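Local coordinates for protein peroxisomal acyl-coenzyme A oxidase 1 (Arabidopsis thaliana, PDB 1W07) that uses FAD to desaturate long- and medium-chain acyl-CoAs to 2-trans-enoyl-CoAs in peroxisomal beta-oxidation, passing the electrons to oxygen to give hydrogen peroxide, at residues Q330-F335 and S591-V596. The protein carries 1 engineered substitution. Sequence-based numbering, arbitrary orientation.
Sequences QQNRLF and SLYTQV. With FAD (flavin-adenine dinucleotide), chain C.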
ATOM      1  N   GLN B 330     -13.228   8.877  -9.577  1.00 16.46           N
ATOM      2  CA  GLN B 330     -12.336   7.920 -10.233  1.00 14.42           C
ATOM      3  C   GLN B 330     -11.258   8.720 -10.982  1.00 13.29           C
ATOM      4  O   GLN B 330     -10.077   8.376 -10.940  1.00 12.82           O
ATOM      5  CB  GLN B 330     -13.138   7.040 -11.213  1.00 15.16           C
ATOM      6  CG  GLN B 330     -12.431   5.762 -11.715  1.00 12.85           C
ATOM      7  CD  GLN B 330     -12.411   4.659 -10.672  1.00 14.43           C
ATOM      8  OE1 GLN B 330     -12.849   4.860  -9.541  1.00 14.38           O
ATOM      9  NE2 GLN B 330     -11.899   3.485 -11.048  1.00 10.42           N
ATOM     10  N   GLN B 331     -11.670   9.797 -11.652  1.00 11.87           N
ATOM     11  CA  GLN B 331     -10.748  10.641 -12.426  1.00 14.79           C
ATOM     12  C   GLN B 331      -9.730  11.372 -11.533  1.00 12.63           C
ATOM     13  O   GLN B 331      -8.540  11.488 -11.878  1.00 14.74           O
ATOM     14  CB  GLN B 331     -11.549  11.660 -13.250  1.00 13.71           C
ATOM     15  CG  GLN B 331     -12.624  11.001 -14.124  1.00 14.02           C
ATOM     16  CD  GLN B 331     -13.362  11.978 -15.022  1.00 17.67           C
ATOM     17  OE1 GLN B 331     -13.320  13.195 -14.809  1.00 15.74           O
ATOM     18  NE2 GLN B 331     -14.061  11.451 -16.022  1.00 12.01           N
ATOM     19  N   ASN B 332     -10.211  11.856 -10.392  1.00 11.38           N
ATOM     20  CA  ASN B 332      -9.382  12.576  -9.425  1.00 12.59           C
ATOM     21  C   ASN B 332      -8.359  11.652  -8.770  1.00 14.05           C
ATOM     22  O   ASN B 332      -7.340  12.108  -8.259  1.00 16.54           O
ATOM     23  CB  ASN B 332     -10.271  13.206  -8.350  1.00 11.72           C
ATOM     24  CG  ASN B 332      -9.496  14.108  -7.404  1.00 16.28           C
ATOM     25  OD1 ASN B 332      -8.804  15.027  -7.839  1.00 15.83           O
ATOM     26  ND2 ASN B 332      -9.604  13.844  -6.104  1.00 13.43           N
ATOM     27  N   ARG B 333      -8.629  10.353  -8.788  1.00 15.68           N
ATOM     28  CA  ARG B 333      -7.699   9.393  -8.191  1.00 17.09           C
ATOM     29  C   ARG B 333      -6.735   8.816  -9.239  1.00 16.73           C
ATOM     30  O   ARG B 333      -5.554   8.572  -8.953  1.00 15.18           O
ATOM     31  CB  ARG B 333      -8.487   8.249  -7.529  1.00 18.17           C
ATOM     32  CG  ARG B 333      -9.311   8.686  -6.309  1.00 16.03           C
ATOM     33  CD  ARG B 333     -10.475   7.730  -6.041  1.00 15.56           C
ATOM     34  NE  ARG B 333     -10.023   6.412  -5.616  1.00 21.03           N
ATOM     35  CZ  ARG B 333     -10.804   5.335  -5.562  1.00 21.93           C
ATOM     36  NH1 ARG B 333     -12.082   5.414  -5.913  1.00 23.42           N
ATOM     37  NH2 ARG B 333     -10.309   4.170  -5.154  1.00 21.76           N
ATOM     38  N   LEU B 334      -7.239   8.630 -10.454  1.00 15.12           N
ATOM     39  CA  LEU B 334      -6.466   8.037 -11.542  1.00 12.80           C
ATOM     40  C   LEU B 334      -5.696   9.001 -12.433  1.00 13.47           C
ATOM     41  O   LEU B 334      -4.521   8.780 -12.708  1.00 14.68           O
ATOM     42  CB  LEU B 334      -7.409   7.198 -12.414  1.00 12.40           C
ATOM     43  CG  LEU B 334      -6.861   6.620 -13.732  1.00 12.26           C
ATOM     44  CD1 LEU B 334      -5.810   5.559 -13.450  1.00 11.63           C
ATOM     45  CD2 LEU B 334      -8.018   6.027 -14.518  1.00 14.51           C
ATOM     46  N   PHE B 335      -6.363  10.063 -12.891  1.00  9.82           N
ATOM     47  CA  PHE B 335      -5.719  11.018 -13.785  1.00 11.94           C
ATOM     48  C   PHE B 335      -4.466  11.689 -13.220  1.00 12.45           C
ATOM     49  O   PHE B 335      -3.527  11.962 -13.965  1.00 15.07           O
ATOM     50  CB  PHE B 335      -6.741  12.057 -14.259  1.00 12.15           C
ATOM     51  CG  PHE B 335      -7.794  11.489 -15.190  1.00 13.24           C
ATOM     52  CD1 PHE B 335      -8.817  12.310 -15.664  1.00 16.15           C
ATOM     53  CD2 PHE B 335      -7.771  10.151 -15.591  1.00 13.69           C
ATOM     54  CE1 PHE B 335      -9.795  11.811 -16.518  1.00 14.53           C
ATOM     55  CE2 PHE B 335      -8.754   9.635 -16.457  1.00 11.98           C
ATOM     56  CZ  PHE B 335      -9.769  10.476 -16.917  1.00 14.46           C
ATOM     57  N   SER B 591     -12.049  20.737 -14.957  1.00 20.51           N
ATOM     58  CA  SER B 591     -12.182  20.868 -16.390  1.00 20.82           C
ATOM     59  C   SER B 591     -11.131  20.033 -17.126  1.00 22.44           C
ATOM     60  O   SER B 591     -11.439  19.408 -18.141  1.00 21.42           O
ATOM     61  CB  SER B 591     -12.062  22.334 -16.788  1.00 20.73           C
ATOM     62  OG  SER B 591     -11.872  22.442 -18.190  1.00 28.31           O
ATOM     63  N   LEU B 592      -9.895  20.019 -16.628  1.00 20.82           N
ATOM     64  CA  LEU B 592      -8.823  19.240 -17.263  1.00 18.12           C
ATOM     65  C   LEU B 592      -9.138  17.745 -17.203  1.00 16.37           C
ATOM     66  O   LEU B 592      -8.768  16.988 -18.101  1.00 15.88           O
ATOM     67  CB  LEU B 592      -7.466  19.525 -16.593  1.00 18.13           C
ATOM     68  CG  LEU B 592      -6.874  20.926 -16.811  1.00 16.84           C
ATOM     69  CD1 LEU B 592      -5.643  21.108 -15.951  1.00 19.57           C
ATOM     70  CD2 LEU B 592      -6.512  21.117 -18.267  1.00 16.42           C
ATOM     71  N   TYR B 593      -9.815  17.308 -16.148  1.00 14.79           N
ATOM     72  CA  TYR B 593     -10.175  15.901 -16.053  1.00 16.80           C
ATOM     73  C   TYR B 593     -11.146  15.574 -17.201  1.00 17.15           C
ATOM     74  O   TYR B 593     -10.952  14.600 -17.943  1.00 19.13           O
ATOM     75  CB  TYR B 593     -10.842  15.602 -14.712  1.00 15.63           C
ATOM     76  CG  TYR B 593      -9.905  15.636 -13.506  1.00 15.10           C
ATOM     77  CD1 TYR B 593      -8.532  15.428 -13.637  1.00 15.62           C
ATOM     78  CD2 TYR B 593     -10.412  15.804 -12.220  1.00 14.48           C
ATOM     79  CE1 TYR B 593      -7.677  15.386 -12.506  1.00 15.14           C
ATOM     80  CE2 TYR B 593      -9.586  15.762 -11.084  1.00 14.85           C
ATOM     81  CZ  TYR B 593      -8.222  15.550 -11.233  1.00 15.97           C
ATOM     82  OH  TYR B 593      -7.427  15.489 -10.097  1.00 16.95           O
ATOM     83  N   THR B 594     -12.186  16.396 -17.342  1.00 18.71           N
ATOM     84  CA  THR B 594     -13.181  16.222 -18.396  1.00 14.99           C
ATOM     85  C   THR B 594     -12.535  16.222 -19.773  1.00 16.05           C
ATOM     86  O   THR B 594     -12.987  15.521 -20.669  1.00 13.49           O
ATOM     87  CB  THR B 594     -14.228  17.333 -18.323  1.00 15.41           C
ATOM     88  OG1 THR B 594     -14.905  17.236 -17.065  1.00 17.12           O
ATOM     89  CG2 THR B 594     -15.253  17.222 -19.479  1.00 16.32           C
ATOM     90  N   GLN B 595     -11.479  17.013 -19.944  1.00 15.20           N
ATOM     91  CA  GLN B 595     -10.798  17.062 -21.228  1.00 17.73           C
ATOM     92  C   GLN B 595      -9.952  15.815 -21.469  1.00 19.48           C
ATOM     93  O   GLN B 595      -9.842  15.331 -22.597  1.00 18.78           O
ATOM     94  CB  GLN B 595      -9.913  18.305 -21.312  1.00 20.47           C
ATOM     95  CG  GLN B 595     -10.704  19.586 -21.447  1.00 27.59           C
ATOM     96  CD  GLN B 595      -9.855  20.827 -21.290  1.00 30.10           C
ATOM     97  OE1 GLN B 595      -8.898  21.037 -22.031  1.00 35.27           O
ATOM     98  NE2 GLN B 595     -10.207  21.661 -20.319  1.00 33.38           N
ATOM     99  N   VAL B 596      -9.358  15.280 -20.410  1.00 18.84           N
ATOM    100  CA  VAL B 596      -8.513  14.099 -20.541  1.00 18.78           C
ATOM    101  C   VAL B 596      -9.313  12.812 -20.657  1.00 14.87           C
ATOM    102  O   VAL B 596      -8.856  11.847 -21.277  1.00 15.90           O
ATOM    103  CB  VAL B 596      -7.525  14.009 -19.350  1.00 19.16           C
ATOM    104  CG1 VAL B 596      -6.861  12.625 -19.288  1.00 20.05           C
ATOM    105  CG2 VAL B 596      -6.480  15.090 -19.510  1.00 20.19           C
TER
HETATM  106  PA  FAD C1660     -17.044  -1.287  -7.908  1.00 21.64           P
HETATM  107  O1A FAD C1660     -18.245  -0.858  -7.155  1.00 24.42           O
HETATM  108  O2A FAD C1660     -17.219  -1.865  -9.260  1.00 17.34           O
HETATM  109  O5B FAD C1660     -16.018  -0.049  -7.973  1.00 22.19           O
HETATM  110  C5B FAD C1660     -14.856  -0.080  -8.807  1.00 19.47           C
HETATM  111  C4B FAD C1660     -14.274   1.332  -8.937  1.00 19.76           C
HETATM  112  O4B FAD C1660     -15.352   2.183  -9.380  1.00 15.69           O
HETATM  113  C3B FAD C1660     -13.836   1.868  -7.571  1.00 16.85           C
HETATM  114  O3B FAD C1660     -12.833   2.872  -7.747  1.00 18.44           O
HETATM  115  C2B FAD C1660     -15.131   2.485  -7.046  1.00 17.50           C
HETATM  116  O2B FAD C1660     -14.824   3.530  -6.119  1.00 17.74           O
HETATM  117  C1B FAD C1660     -15.640   3.130  -8.338  1.00 15.32           C
HETATM  118  N9A FAD C1660     -17.095   3.385  -8.272  1.00 19.44           N
HETATM  119  C8A FAD C1660     -18.055   2.465  -8.379  1.00 21.05           C
HETATM  120  N7A FAD C1660     -19.248   3.048  -8.297  1.00 18.63           N
HETATM  121  C5A FAD C1660     -19.047   4.355  -8.147  1.00 20.55           C
HETATM  122  C6A FAD C1660     -19.904   5.440  -8.015  1.00 19.52           C
HETATM  123  N6A FAD C1660     -21.221   5.272  -8.062  1.00 21.18           N
HETATM  124  N1A FAD C1660     -19.350   6.718  -7.877  1.00 22.83           N
HETATM  125  C2A FAD C1660     -17.957   6.873  -7.878  1.00 19.60           C
HETATM  126  N3A FAD C1660     -17.174   5.814  -8.001  1.00 20.43           N
HETATM  127  C4A FAD C1660     -17.679   4.577  -8.133  1.00 19.44           C
HETATM  128  N1  FAD C1660     -19.376 -10.713  -1.789  1.00 13.38           N
HETATM  129  C2  FAD C1660     -20.353 -11.613  -1.347  1.00 18.64           C
HETATM  130  O2  FAD C1660     -21.472 -11.603  -1.852  1.00 19.46           O
HETATM  131  N3  FAD C1660     -20.019 -12.551  -0.360  1.00 15.09           N
HETATM  132  C4  FAD C1660     -18.720 -12.593   0.164  1.00 20.12           C
HETATM  133  O4  FAD C1660     -18.435 -13.424   1.024  1.00 20.62           O
HETATM  134  C4X FAD C1660     -17.757 -11.697  -0.283  1.00 17.01           C
HETATM  135  N5  FAD C1660     -16.439 -11.773   0.189  1.00 17.67           N
HETATM  136  C5X FAD C1660     -15.452 -10.896  -0.280  1.00 13.91           C
HETATM  137  C6  FAD C1660     -14.124 -11.070   0.094  1.00  7.99           C
HETATM  138  C7  FAD C1660     -13.126 -10.296  -0.496  1.00 13.11           C
HETATM  139  C7M FAD C1660     -11.667 -10.540  -0.103  1.00 10.62           C
HETATM  140  C8  FAD C1660     -13.460  -9.337  -1.453  1.00 13.47           C
HETATM  141  C8M FAD C1660     -12.386  -8.500  -2.156  1.00 11.11           C
HETATM  142  C9  FAD C1660     -14.793  -9.155  -1.809  1.00 14.89           C
HETATM  143  C9A FAD C1660     -15.795  -9.931  -1.228  1.00 12.03           C
HETATM  144  N10 FAD C1660     -17.124  -9.818  -1.659  1.00 14.57           N
HETATM  145  C10 FAD C1660     -18.084 -10.754  -1.251  1.00 16.03           C
HETATM  146  C1' FAD C1660     -17.517  -8.763  -2.624  1.00 16.49           C
HETATM  147  C2' FAD C1660     -17.586  -7.424  -1.880  1.00 17.93           C
HETATM  148  O2' FAD C1660     -18.430  -7.559  -0.733  1.00 22.28           O
HETATM  149  C3' FAD C1660     -18.088  -6.249  -2.725  1.00 22.00           C
HETATM  150  O3' FAD C1660     -19.377  -6.553  -3.266  1.00 26.03           O
HETATM  151  C4' FAD C1660     -17.133  -5.897  -3.869  1.00 20.10           C
HETATM  152  O4' FAD C1660     -15.771  -5.954  -3.442  1.00 19.62           O
HETATM  153  C5' FAD C1660     -17.443  -4.492  -4.385  1.00 20.94           C
HETATM  154  O5' FAD C1660     -16.406  -4.071  -5.270  1.00 24.70           O
HETATM  155  P   FAD C1660     -16.688  -3.860  -6.838  1.00 22.99           P
HETATM  156  O1P FAD C1660     -15.770  -4.755  -7.575  1.00 24.21           O
HETATM  157  O2P FAD C1660     -18.143  -3.969  -7.087  1.00 22.72           O
HETATM  158  O3P FAD C1660     -16.204  -2.337  -7.024  1.00 23.70           O
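Tyr593 reaches across from helix 579-596 and lays one face of its ring against the backbone of helix 328-363, with Gln331 O and Asn332 N over that face. Its hydroxyl donates to Asn332 OD1 (OH to OD1 2.7 Å), in the carbonyl plane and on a lone pair; CG anti to the backbone N (chi1 -173°) carries the Asn332 amide to this hydroxyl. Phe335 crosses the Tyr593 ring obliquely, planes 68° apart, bringing CD1 3.7 Å from Tyr593 CD1. Its ring lies between Val596 CG1, centred over one face 4.1 Å from the centroid in a CH-pi contact, and Gln331 CB, nearer the rim of the other. The extended Gln331 chain slides past Tyr593, its OE1 3.5 Å from Tyr593 CB; Lys328 bonds this oxygen and also Thr594 OG1, tying the two helices together. On the far side of helix 328-363, Gln330 OE1 accepts from FAD O3B at 2.7 Å, and Arg333, salt-bridged to Glu394, adds weak bonds to the same ribose. Segments 330-335 and 591-596 cross at 80°, joining the FAD-binding C-alpha1 helical bundle to the C-terminal helical domain that distinguishes acyl-CoA oxidases from the smaller acyl-CoA dehydrogenases.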